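Local coordinates for protein putative 4-Hydroxy-2-oxoglutarate aldolase / 2-dehydro-3-deoxyphosphogluconate aldolase (Yersinia enterocolitica, PDB 3LM7) that is a putative aldolase of the KDGP aldolase family, an enzyme probably built on a TIM-barrel scaffold, at residues A[94-99]-A[217-222]. Sequence-based numbering, arbitrary orientation.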
loop_
_atom_site.group_PDB
_atom_site.type_symbol
_atom_site.label_atom_id
_atom_site.label_comp_id
_atom_site.label_asym_id
_atom_site.label_seq_id
_atom_site.Cartn_x
_atom_site.Cartn_y
_atom_site.Cartn_z
ATOM N N HIS A 94 9.417 -10.584 -10.981
ATOM C CA HIS A 94 8.484 -11.461 -10.269
ATOM C C HIS A 94 8.936 -12.908 -10.331
ATOM O O HIS A 94 9.416 -13.371 -11.400
ATOM C CB HIS A 94 7.078 -11.368 -10.946
ATOM C CG HIS A 94 6.020 -12.111 -10.189
ATOM N ND1 HIS A 94 5.681 -13.408 -10.484
ATOM C CD2 HIS A 94 5.238 -11.740 -9.136
ATOM C CE1 HIS A 94 4.702 -13.794 -9.680
ATOM N NE2 HIS A 94 4.429 -12.805 -8.844
ATOM N N VAL A 95 8.734 -13.646 -9.215
ATOM C CA VAL A 95 9.136 -15.042 -9.174
ATOM C C VAL A 95 7.987 -15.833 -8.546
ATOM O O VAL A 95 7.471 -15.411 -7.504
ATOM C CB VAL A 95 10.387 -15.217 -8.240
ATOM C CG1 VAL A 95 10.754 -16.729 -7.973
ATOM C CG2 VAL A 95 11.636 -14.409 -8.816
ATOM N N ASN A 96 7.586 -16.943 -9.168
ATOM C CA ASN A 96 6.607 -17.823 -8.574
ATOM C C ASN A 96 7.374 -18.832 -7.722
ATOM O O ASN A 96 8.255 -19.535 -8.249
ATOM C CB ASN A 96 5.837 -18.613 -9.640
ATOM C CG ASN A 96 4.804 -17.739 -10.382
ATOM O OD1 ASN A 96 3.695 -17.479 -9.879
ATOM N ND2 ASN A 96 5.202 -17.237 -11.535
ATOM N N GLN A 97 6.982 -19.011 -6.461
ATOM C CA GLN A 97 7.590 -20.080 -5.661
ATOM C C GLN A 97 6.534 -20.895 -4.893
ATOM O O GLN A 97 5.435 -20.417 -4.649
ATOM C CB GLN A 97 8.632 -19.565 -4.626
ATOM C CG GLN A 97 10.113 -19.552 -5.147
ATOM C CD GLN A 97 10.597 -20.962 -5.474
ATOM O OE1 GLN A 97 9.899 -21.955 -5.215
ATOM N NE2 GLN A 97 11.729 -21.047 -6.151
ATOM N N VAL A 98 6.931 -22.115 -4.462
ATOM C CA VAL A 98 6.177 -22.862 -3.441
ATOM C C VAL A 98 6.657 -22.406 -2.056
ATOM O O VAL A 98 7.687 -21.755 -1.932
ATOM C CB VAL A 98 6.294 -24.388 -3.631
ATOM C CG1 VAL A 98 5.640 -24.734 -5.000
ATOM C CG2 VAL A 98 7.741 -24.895 -3.513
ATOM N N PHE A 99 5.897 -22.740 -1.025
ATOM C CA PHE A 99 6.102 -22.133 0.292
ATOM C C PHE A 99 7.556 -22.393 0.727
ATOM O O PHE A 99 8.207 -21.496 1.323
ATOM C CB PHE A 99 5.065 -22.784 1.257
ATOM C CG PHE A 99 5.128 -22.266 2.671
ATOM C CD1 PHE A 99 4.320 -21.212 3.048
ATOM C CD2 PHE A 99 6.006 -22.858 3.622
ATOM C CE1 PHE A 99 4.367 -20.686 4.383
ATOM C CE2 PHE A 99 6.083 -22.344 4.935
ATOM C CZ PHE A 99 5.224 -21.272 5.318
ATOM N N ILE A 217 -2.008 -9.224 -7.712
ATOM C CA ILE A 217 -1.402 -9.707 -8.975
ATOM C C ILE A 217 -2.233 -10.939 -9.373
ATOM O O ILE A 217 -1.939 -12.060 -8.985
ATOM C CB ILE A 217 0.130 -10.055 -8.855
ATOM C CG1 ILE A 217 0.922 -8.799 -8.446
ATOM C CG2 ILE A 217 0.680 -10.642 -10.246
ATOM C CD1 ILE A 217 2.467 -9.094 -8.083
ATOM N N PRO A 218 -3.335 -10.720 -10.114
ATOM C CA PRO A 218 -4.162 -11.888 -10.464
ATOM C C PRO A 218 -3.504 -12.646 -11.599
ATOM O O PRO A 218 -2.891 -12.005 -12.466
ATOM C CB PRO A 218 -5.478 -11.263 -10.948
ATOM C CG PRO A 218 -5.117 -9.929 -11.449
ATOM C CD PRO A 218 -3.968 -9.438 -10.502
ATOM N N HIS A 219 -3.646 -13.973 -11.620
ATOM C CA HIS A 219 -3.061 -14.765 -12.682
ATOM C C HIS A 219 -4.172 -15.253 -13.578
ATOM O O HIS A 219 -5.157 -15.741 -13.063
ATOM C CB HIS A 219 -2.334 -15.984 -12.080
ATOM C CG HIS A 219 -1.114 -15.604 -11.313
ATOM N ND1 HIS A 219 0.123 -16.134 -11.598
ATOM C CD2 HIS A 219 -0.931 -14.728 -10.291
ATOM C CE1 HIS A 219 1.019 -15.624 -10.760
ATOM N NE2 HIS A 219 0.406 -14.789 -9.941
ATOM N N ILE A 220 -3.999 -15.116 -14.900
ATOM C CA ILE A 220 -5.034 -15.537 -15.855
ATOM C C ILE A 220 -4.391 -16.345 -16.973
ATOM O O ILE A 220 -3.591 -15.840 -17.715
ATOM C CB ILE A 220 -5.822 -14.335 -16.468
ATOM C CG1 ILE A 220 -6.134 -13.246 -15.408
ATOM C CG2 ILE A 220 -7.106 -14.873 -17.130
ATOM C CD1 ILE A 220 -4.963 -12.234 -15.167
ATOM N N TYR A 221 -4.707 -17.622 -17.022
ATOM C CA TYR A 221 -3.945 -18.586 -17.794
ATOM C C TYR A 221 -4.879 -19.185 -18.867
ATOM O O TYR A 221 -5.297 -18.465 -19.752
ATOM C CB TYR A 221 -3.374 -19.669 -16.882
ATOM C CG TYR A 221 -2.309 -19.181 -15.894
ATOM C CD1 TYR A 221 -1.517 -18.053 -16.151
ATOM C CD2 TYR A 221 -2.065 -19.883 -14.745
ATOM C CE1 TYR A 221 -0.524 -17.595 -15.212
ATOM C CE2 TYR A 221 -1.039 -19.483 -13.836
ATOM C CZ TYR A 221 -0.292 -18.348 -14.090
ATOM O OH TYR A 221 0.710 -18.006 -13.196
ATOM N N SER A 222 -5.255 -20.462 -18.760
ATOM C CA SER A 222 -5.789 -21.133 -19.958
ATOM C C SER A 222 -7.084 -20.499 -20.508
ATOM O O SER A 222 -7.368 -20.659 -21.682
ATOM C CB SER A 222 -6.003 -22.640 -19.690
ATOM O OG SER A 222 -7.013 -22.785 -18.715
HETATM O O HOH W 1 3.127 -16.619 -13.825
#
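Across the interior of a TIM-barrel-type fold, residues 94-99, which begin as strand 94-95 of the parallel sheet, face the 217-222 segment that follows helix 201-211. The backbones stay far apart, His94 CA lying 10.1 Å from Ile217 CA, so the direct contacts are made by side chains, tip to tip. His94 swings CG anti to its backbone N (chi1 -173°), and its CD2 comes 4.0 Å from Ile217 CD1, the end of an extended isoleucine chain (chi2 171°), in an apolar touch. His94 CE1 also lies at the edge of the His219 ring, 4.3 Å from His219 CE1. No direct hydrogen bond joins the segments; instead Glu191 OE1 hydrogen-bonds both rings, at His94 NE2 and at His219 NE2, which lie 4.6 Å apart. If charged, this carboxylate would favour protonated imidazoles. Ser69 OG takes the other nitrogen of His94, ND1, so both ends of that ring are gripped and its rotation is fixed. Asn96 approaches His219 with its amide turned 68° from the ring, OD1 sitting 3.4 Å from His219 CE1, while Lys163 NZ and Asn117 ND2 hydrogen-bond the same oxygen. Asn96 ND2 is held by Val70 O and by a water 3.2 Å away, which continues to Tyr221 OH and thus links the two segments. His94, Asn96 and His219 are buried, Tyr221 partly exposed, and together they form a hydrogen-bonded network inside the barrel. Tyr221 OH completes it with a short, nearly straight hydrogen bond of 2.5 Å to His219 ND1.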